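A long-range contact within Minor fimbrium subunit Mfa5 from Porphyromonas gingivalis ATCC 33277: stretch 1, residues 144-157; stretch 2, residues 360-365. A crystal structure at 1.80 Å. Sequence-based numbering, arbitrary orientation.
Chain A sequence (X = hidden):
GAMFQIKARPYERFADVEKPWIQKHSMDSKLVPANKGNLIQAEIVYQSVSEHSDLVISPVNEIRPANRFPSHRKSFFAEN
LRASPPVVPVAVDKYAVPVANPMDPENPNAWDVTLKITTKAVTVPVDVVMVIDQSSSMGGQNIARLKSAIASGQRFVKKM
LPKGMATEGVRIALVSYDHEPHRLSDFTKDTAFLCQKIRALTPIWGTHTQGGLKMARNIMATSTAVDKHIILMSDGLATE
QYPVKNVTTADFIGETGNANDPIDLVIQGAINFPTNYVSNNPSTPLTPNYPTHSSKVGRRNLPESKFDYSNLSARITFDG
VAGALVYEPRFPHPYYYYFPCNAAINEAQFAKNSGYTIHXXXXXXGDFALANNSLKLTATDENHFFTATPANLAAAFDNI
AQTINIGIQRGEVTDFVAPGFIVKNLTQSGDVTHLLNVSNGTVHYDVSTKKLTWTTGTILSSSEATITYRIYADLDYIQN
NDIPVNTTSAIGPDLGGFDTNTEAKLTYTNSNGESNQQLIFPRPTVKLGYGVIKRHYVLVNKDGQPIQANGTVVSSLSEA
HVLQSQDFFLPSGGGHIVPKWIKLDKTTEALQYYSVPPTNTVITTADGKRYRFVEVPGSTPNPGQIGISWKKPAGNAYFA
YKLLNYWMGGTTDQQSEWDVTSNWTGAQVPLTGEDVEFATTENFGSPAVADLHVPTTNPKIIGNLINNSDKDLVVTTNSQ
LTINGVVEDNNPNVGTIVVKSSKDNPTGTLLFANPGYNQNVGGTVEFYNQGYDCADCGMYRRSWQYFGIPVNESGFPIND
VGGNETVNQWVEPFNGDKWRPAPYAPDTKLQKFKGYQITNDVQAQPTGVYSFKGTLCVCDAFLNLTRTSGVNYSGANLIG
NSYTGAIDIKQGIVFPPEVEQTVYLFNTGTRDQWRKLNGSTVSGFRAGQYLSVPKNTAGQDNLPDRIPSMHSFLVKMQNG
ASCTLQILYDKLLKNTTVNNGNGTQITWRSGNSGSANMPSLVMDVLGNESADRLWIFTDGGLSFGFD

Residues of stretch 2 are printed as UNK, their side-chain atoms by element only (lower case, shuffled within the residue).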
# COMPACT_ATOMS: atom_id res chain seq x y z
N ALA A 144 12.92 40.51 16.13
CA ALA A 144 12.75 39.13 16.57
C ALA A 144 11.72 38.39 15.73
O ALA A 144 11.81 37.16 15.61
CB ALA A 144 12.35 39.09 18.05
N ARG A 145 10.79 39.11 15.10
CA ARG A 145 9.81 38.46 14.23
C ARG A 145 10.48 37.85 13.01
O ARG A 145 10.36 36.65 12.77
CB ARG A 145 8.74 39.48 13.81
CG ARG A 145 7.86 39.97 14.95
CD ARG A 145 6.78 40.93 14.45
NE ARG A 145 6.07 41.59 15.54
CZ ARG A 145 5.17 42.55 15.37
NH1 ARG A 145 4.84 42.96 14.15
NH2 ARG A 145 4.58 43.10 16.42
N LEU A 146 11.20 38.67 12.23
CA LEU A 146 11.85 38.14 11.04
C LEU A 146 12.90 37.10 11.42
O LEU A 146 13.05 36.07 10.74
CB LEU A 146 12.47 39.27 10.21
CG LEU A 146 12.99 38.82 8.84
CD1 LEU A 146 11.89 38.10 8.02
CD2 LEU A 146 13.58 39.96 8.03
N LYS A 147 13.63 37.32 12.52
CA LYS A 147 14.61 36.33 12.94
C LYS A 147 13.95 34.99 13.20
O LYS A 147 14.48 33.94 12.81
CB LYS A 147 15.38 36.83 14.18
CG LYS A 147 16.58 37.74 13.79
CD LYS A 147 16.92 38.78 14.87
CE LYS A 147 17.31 38.14 16.20
NZ LYS A 147 18.01 39.11 17.11
N SER A 148 12.74 35.00 13.80
CA SER A 148 12.03 33.76 14.08
C SER A 148 11.47 33.14 12.80
O SER A 148 11.47 31.91 12.66
CB SER A 148 10.88 34.02 15.07
OG SER A 148 10.17 32.83 15.33
N ALA A 149 11.00 33.96 11.87
CA ALA A 149 10.56 33.42 10.58
C ALA A 149 11.72 32.74 9.86
O ALA A 149 11.54 31.69 9.23
CB ALA A 149 9.98 34.54 9.72
N ILE A 150 12.92 33.33 9.92
CA ILE A 150 14.08 32.76 9.24
C ILE A 150 14.49 31.44 9.89
O ILE A 150 14.80 30.46 9.19
CB ILE A 150 15.23 33.79 9.25
CG1 ILE A 150 14.95 34.91 8.27
CG2 ILE A 150 16.57 33.12 8.97
CD1 ILE A 150 15.88 36.11 8.42
N ALA A 151 14.54 31.41 11.22
CA ALA A 151 14.92 30.19 11.91
C ALA A 151 13.87 29.09 11.71
O ALA A 151 14.21 27.94 11.41
CB ALA A 151 15.11 30.47 13.40
N SER A 152 12.58 29.44 11.87
CA SER A 152 11.54 28.43 11.78
C SER A 152 11.33 27.99 10.34
O SER A 152 11.02 26.82 10.09
CB SER A 152 10.21 28.95 12.38
OG SER A 152 9.74 30.12 11.73
N GLY A 153 11.49 28.91 9.37
CA GLY A 153 11.32 28.51 7.99
C GLY A 153 12.35 27.49 7.57
O GLY A 153 12.04 26.53 6.86
N GLN A 154 13.59 27.65 8.02
CA GLN A 154 14.60 26.65 7.71
C GLN A 154 14.26 25.32 8.37
O GLN A 154 14.40 24.26 7.75
CB GLN A 154 15.96 27.14 8.17
CG GLN A 154 16.44 28.30 7.35
CD GLN A 154 17.77 28.79 7.85
OE1 GLN A 154 18.81 28.34 7.39
NE2 GLN A 154 17.73 29.70 8.81
N ARG A 155 13.79 25.36 9.61
CA ARG A 155 13.40 24.13 10.29
C ARG A 155 12.28 23.42 9.54
O ARG A 155 12.30 22.19 9.44
CB ARG A 155 13.00 24.44 11.73
CG ARG A 155 12.68 23.16 12.51
CD ARG A 155 12.05 23.45 13.87
NE ARG A 155 11.35 22.28 14.39
CZ ARG A 155 11.84 21.46 15.32
NH1 ARG A 155 13.04 21.68 15.84
NH2 ARG A 155 11.13 20.41 15.72
N PHE A 156 11.30 24.18 9.02
CA PHE A 156 10.21 23.58 8.27
C PHE A 156 10.72 22.92 6.99
O PHE A 156 10.31 21.81 6.63
CB PHE A 156 9.15 24.64 7.91
CG PHE A 156 8.51 25.32 9.09
CD1 PHE A 156 8.45 24.70 10.33
CD2 PHE A 156 7.95 26.57 8.95
CE1 PHE A 156 7.85 25.33 11.40
CE2 PHE A 156 7.34 27.21 10.03
CZ PHE A 156 7.31 26.60 11.25
N VAL A 157 11.59 23.62 6.26
CA VAL A 157 12.16 23.04 5.04
C VAL A 157 12.82 21.70 5.34
O VAL A 157 12.57 20.70 4.67
CB VAL A 157 13.14 24.02 4.38
CG1 VAL A 157 13.98 23.32 3.34
CG2 VAL A 157 12.37 25.21 3.78
N UNK A 360 -1.54 29.21 8.24
CA UNK A 360 -1.01 30.53 8.56
C UNK A 360 -0.35 30.47 9.93
O UNK A 360 -0.81 29.78 10.83
o UNK A 360 -3.12 31.28 9.47
c UNK A 360 -2.67 31.80 7.17
c UNK A 360 -2.08 31.63 8.55
N UNK A 361 0.72 31.23 10.07
CA UNK A 361 1.51 31.26 11.29
C UNK A 361 1.70 32.71 11.65
O UNK A 361 2.23 33.48 10.85
c UNK A 361 3.94 28.43 10.23
c UNK A 361 2.87 30.55 11.10
c UNK A 361 2.65 29.13 10.60
c UNK A 361 3.65 30.58 12.38
N UNK A 362 1.28 33.10 12.86
CA UNK A 362 1.28 34.49 13.25
C UNK A 362 2.48 34.82 14.12
O UNK A 362 2.62 34.27 15.22
N UNK A 363 3.33 35.71 13.63
CA UNK A 363 4.58 36.03 14.32
C UNK A 363 4.50 37.25 15.24
O UNK A 363 5.50 37.59 15.88
c UNK A 363 7.74 33.07 12.70
c UNK A 363 6.95 32.40 11.79
c UNK A 363 5.38 34.17 11.81
c UNK A 363 7.33 34.29 13.18
c UNK A 363 6.16 34.88 12.73
o UNK A 363 7.32 31.17 11.33
c UNK A 363 5.77 32.94 11.35
c UNK A 363 5.69 36.21 13.27
N UNK A 364 3.34 37.90 15.35
CA UNK A 364 3.10 38.91 16.38
C UNK A 364 2.61 38.16 17.62
O UNK A 364 1.49 37.65 17.64
o UNK A 364 1.31 42.11 16.49
c UNK A 364 1.83 41.06 16.91
c UNK A 364 2.07 39.93 15.91
o UNK A 364 2.18 40.90 18.09
N UNK A 365 3.47 38.06 18.64
CA UNK A 365 3.13 37.27 19.83
C UNK A 365 2.44 38.10 20.92
O UNK A 365 2.27 37.59 22.04
c UNK A 365 4.36 34.72 18.77
c UNK A 365 5.20 35.76 19.44
c UNK A 365 6.36 35.05 20.16
c UNK A 365 4.38 36.61 20.41
O HOH W 1 4.75 42.17 19.50

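Position 360 carries three side-chain atoms, a carbon bearing one oxygen and one carbon. This small branched group stays out of reach of the helix, and its oxygen is hydrogen-bonded elsewhere in the structure. A beta-branched hydroxyl of this kind is Thr 360.

Position 361 has four carbons and no heteroatom, forked at the first, with one arm two carbons long. Its CA-to-CB bond points toward the helix, and the last carbon of the long arm comes 3.6 Å from CE2 of Phe 156. That branching defines Ile 361; its m, t rotamer extends CD1 to the Phe 156 ring in an apolar contact.

Position 362 shows backbone atoms alone and touches nothing on the helix. It is Gly 362, the last residue of the strand.

Position 363 has one carbon leading to a six-carbon ring that bears a single oxygen. The CA-to-CB bond points toward the helix, and the ring lies along it, reaching Ser 148, Ala 149 and Ser 152. A phenol ring means Tyr 363. Its CE1 packs 4.0 Å from CB of Ala 149, which sits over one face, while the hydroxyl oxygens of Ser 148 and Ser 152 lie at the ring edge. At the tip, Tyr 363 OH donates a hydrogen bond of 2.7 Å to Ser 152 OG. That serine in turn donates from OG to the backbone O of Ser 148, also at 2.7 Å, so two consecutive hydrogen bonds link the tyrosine hydroxyl to the helix backbone.

Position 364 has two carbons, the second carrying two oxygens: a carboxylate whose carbon lies over one face of the Arg 145 guanidinium. This is Asp 364. Its OD2 is 3.4 Å from Arg 145 NH2, a salt bridge of charges only, because the oxygen lies well out of the guanidinium plane. Water 1 adds a bridge, accepting from Arg 145 NH2 at 3.2 Å and donating to Asp 364 OD1 at 3.2 Å.

Position 365 has four carbons forked at the second and makes no contact with the helix. It is Leu 365.

The contact is compact, burying 339 Å² in all, and Tyr 363 supplies the largest share. Along the helix, Arg 145, Ser 148, Ala 149, Ser 152 and Phe 156 follow the familiar spacing of three or four residues. Small residues lie where the aromatic ring packs, a serine receives its hydroxyl, and larger side chains extend the contact to Asp 364 and Ile 361.

Stretch 2, residues 360-365: TIGYDL
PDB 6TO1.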